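Local coordinates for protein ribonucleoside-diphosphate reductase subunit beta (Streptococcus sanguinis, PDB 4N83) that forms the dimanganese-binding small subunit of a class Ib ribonucleotide reductase, the enzyme that probably supplies deoxyribonucleotides for DNA synthesis, at residues Ser70-Arg78 against Phe90-Ser98. Numbering follows the deposited sequence.
With MN (manganese (II) ion), chain J; MN (manganese (II) ion), chain I.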
# COMPACT_ATOMS: atom_id res chain seq x y z
N SER A 70 1.23 -2.02 9.69
CA SER A 70 1.47 -2.34 8.28
C SER A 70 1.04 -3.76 7.90
O SER A 70 0.50 -3.98 6.82
CB SER A 70 2.95 -2.14 7.93
OG SER A 70 3.79 -3.04 8.62
N GLU A 71 1.29 -4.72 8.79
CA GLU A 71 1.06 -6.13 8.48
C GLU A 71 -0.39 -6.56 8.71
O GLU A 71 -1.03 -7.08 7.80
CB GLU A 71 2.02 -7.00 9.30
CG GLU A 71 3.50 -6.74 9.00
CD GLU A 71 4.45 -7.55 9.85
OE1 GLU A 71 3.99 -8.31 10.73
OE2 GLU A 71 5.68 -7.41 9.65
N SER A 72 -0.91 -6.32 9.92
CA SER A 72 -2.25 -6.78 10.31
C SER A 72 -3.26 -5.66 10.60
O SER A 72 -4.47 -5.86 10.47
CB SER A 72 -2.16 -7.69 11.53
OG SER A 72 -1.86 -6.96 12.71
N GLY A 73 -2.77 -4.49 11.01
CA GLY A 73 -3.63 -3.39 11.44
C GLY A 73 -4.56 -2.84 10.36
O GLY A 73 -5.78 -2.80 10.55
N VAL A 74 -3.98 -2.43 9.24
CA VAL A 74 -4.76 -1.89 8.12
C VAL A 74 -5.46 -3.02 7.37
O VAL A 74 -6.51 -2.80 6.75
CB VAL A 74 -3.88 -1.07 7.15
CG1 VAL A 74 -4.73 -0.46 6.04
CG2 VAL A 74 -3.12 0.02 7.89
N ASP A 75 -4.88 -4.22 7.41
CA ASP A 75 -5.50 -5.42 6.85
C ASP A 75 -6.88 -5.66 7.46
O ASP A 75 -7.83 -5.98 6.74
CB ASP A 75 -4.59 -6.64 7.08
CG ASP A 75 -5.09 -7.89 6.38
OD1 ASP A 75 -5.38 -7.83 5.17
OD2 ASP A 75 -5.19 -8.95 7.04
N ALA A 76 -6.97 -5.51 8.78
CA ALA A 76 -8.24 -5.65 9.49
C ALA A 76 -9.23 -4.55 9.10
O ALA A 76 -10.41 -4.82 8.87
CB ALA A 76 -8.00 -5.63 10.99
N LEU A 77 -8.74 -3.31 9.03
CA LEU A 77 -9.57 -2.15 8.68
C LEU A 77 -10.11 -2.21 7.25
O LEU A 77 -11.18 -1.67 6.97
CB LEU A 77 -8.77 -0.86 8.88
CG LEU A 77 -8.39 -0.51 10.32
CD1 LEU A 77 -7.28 0.53 10.36
CD2 LEU A 77 -9.60 -0.03 11.10
N ARG A 78 -9.37 -2.86 6.35
CA ARG A 78 -9.76 -2.96 4.94
C ARG A 78 -11.04 -3.77 4.72
O ARG A 78 -11.87 -3.39 3.89
CB ARG A 78 -8.62 -3.56 4.11
CG ARG A 78 -9.03 -4.08 2.73
CD ARG A 78 -7.85 -4.23 1.78
NE ARG A 78 -6.65 -4.75 2.45
CZ ARG A 78 -5.62 -4.01 2.87
NH1 ARG A 78 -5.59 -2.69 2.70
NH2 ARG A 78 -4.60 -4.61 3.46
N PHE A 90 -6.87 2.84 1.90
CA PHE A 90 -6.25 1.95 2.89
C PHE A 90 -5.02 1.22 2.35
O PHE A 90 -4.13 0.87 3.13
CB PHE A 90 -7.27 0.95 3.45
CG PHE A 90 -8.11 1.51 4.57
CD1 PHE A 90 -7.51 1.95 5.74
CD2 PHE A 90 -9.49 1.61 4.44
CE1 PHE A 90 -8.28 2.47 6.77
CE2 PHE A 90 -10.26 2.13 5.47
CZ PHE A 90 -9.65 2.56 6.63
N ASN A 91 -4.97 0.98 1.05
CA ASN A 91 -3.77 0.42 0.42
C ASN A 91 -2.63 1.42 0.52
O ASN A 91 -1.50 1.05 0.85
CB ASN A 91 -4.03 0.06 -1.05
CG ASN A 91 -5.05 -1.04 -1.21
OD1 ASN A 91 -5.15 -1.94 -0.37
ND2 ASN A 91 -5.82 -0.99 -2.29
N ASN A 92 -2.93 2.69 0.24
CA ASN A 92 -1.99 3.78 0.44
C ASN A 92 -1.60 3.94 1.91
O ASN A 92 -0.42 4.14 2.22
CB ASN A 92 -2.58 5.10 -0.08
CG ASN A 92 -1.76 6.31 0.35
OD1 ASN A 92 -2.15 7.03 1.26
ND2 ASN A 92 -0.62 6.51 -0.30
N ILE A 93 -2.58 3.85 2.80
CA ILE A 93 -2.32 3.94 4.24
C ILE A 93 -1.38 2.82 4.68
O ILE A 93 -0.38 3.09 5.36
CB ILE A 93 -3.63 3.86 5.07
CG1 ILE A 93 -4.48 5.11 4.85
CG2 ILE A 93 -3.31 3.70 6.56
CD1 ILE A 93 -5.93 4.97 5.27
N GLN A 94 -1.68 1.59 4.28
CA GLN A 94 -0.89 0.43 4.68
C GLN A 94 0.55 0.48 4.20
O GLN A 94 1.47 0.08 4.92
CB GLN A 94 -1.54 -0.86 4.18
CG GLN A 94 -0.94 -2.11 4.81
CD GLN A 94 -1.66 -3.38 4.41
OE1 GLN A 94 -2.16 -3.49 3.29
NE2 GLN A 94 -1.73 -4.34 5.33
N PHE A 95 0.75 0.97 2.97
CA PHE A 95 2.10 1.16 2.43
C PHE A 95 2.90 2.18 3.24
O PHE A 95 4.05 1.93 3.58
CB PHE A 95 2.04 1.58 0.95
CG PHE A 95 3.31 2.22 0.46
CD1 PHE A 95 4.52 1.54 0.51
CD2 PHE A 95 3.29 3.51 -0.05
CE1 PHE A 95 5.69 2.14 0.06
CE2 PHE A 95 4.45 4.11 -0.50
CZ PHE A 95 5.65 3.43 -0.45
N MET A 96 2.28 3.31 3.55
CA MET A 96 2.94 4.35 4.35
C MET A 96 3.26 3.88 5.77
O MET A 96 4.23 4.34 6.36
CB MET A 96 2.10 5.64 4.38
CG MET A 96 2.01 6.37 3.05
SD MET A 96 3.58 6.64 2.21
CE MET A 96 4.54 7.43 3.50
N GLU A 97 2.45 2.97 6.31
CA GLU A 97 2.73 2.38 7.62
C GLU A 97 4.01 1.54 7.58
O GLU A 97 4.73 1.46 8.58
CB GLU A 97 1.55 1.53 8.12
CG GLU A 97 0.24 2.29 8.33
CD GLU A 97 0.25 3.23 9.52
OE1 GLU A 97 1.32 3.43 10.13
OE2 GLU A 97 -0.82 3.79 9.85
N SER A 98 4.28 0.91 6.44
CA SER A 98 5.54 0.17 6.24
C SER A 98 6.73 1.12 6.10
O SER A 98 7.83 0.80 6.55
CB SER A 98 5.46 -0.75 5.01
OG SER A 98 4.91 -2.01 5.35
MN MN J . 2.23 4.72 11.69
MN MN I . -2.38 5.02 10.67
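Gln94 spends both ends of its amide on helix 70-78: NE2 donates to the backbone O of Ser70 at 2.7 Å, and OE1 accepts from Arg78 NH2, also at 2.7 Å. The reach comes from an extended chain, with CG anti to the backbone N (chi1 -168°), which lays the side chain in a hole formed by Ser70, Val74, Asp75 and Arg78. Neither bond is straight. The Arg78 donor stands above the carbonyl plane of Gln94, and the guanidinium and amide planes are turned 43° apart. Ser70 O meets NE2 at the wider pi-type turn of 70-73.

The reciprocal knob is Val74, seated among Phe90, Ile93, Gln94 and Glu97. Its two branches divide the work: CG1 lies 3.7 Å from Phe90 CD1, while CG2 meets Ile93 CG2 at 3.9 Å. Leu77 CB then lies over one face of the Phe90 ring. At the other end the helices pinch together, with CA atoms of Ser70 and Glu97 4.9 Å apart and Ser70 CB against Ser98 OG.

From this antiparallel pair in the ferritin-like bundle Glu97 bends away at chi2 (-71°) and bridges the two manganese ions, OE1 on one at 2.2 Å and OE2 on the other at 2.1 Å; Asp66, Glu157, Glu191 and His194 are among the other ligands. Arg78 NE also forms a salt bridge to Asp75 of the second subunit, whose Ser98 accepts from Asn91 ND2. With a partner at each end, the buried Gln94 amide is fixed in rotation, and Arg78, shared between Gln94 and that Asp75, ties the helix pair to the dimer interface.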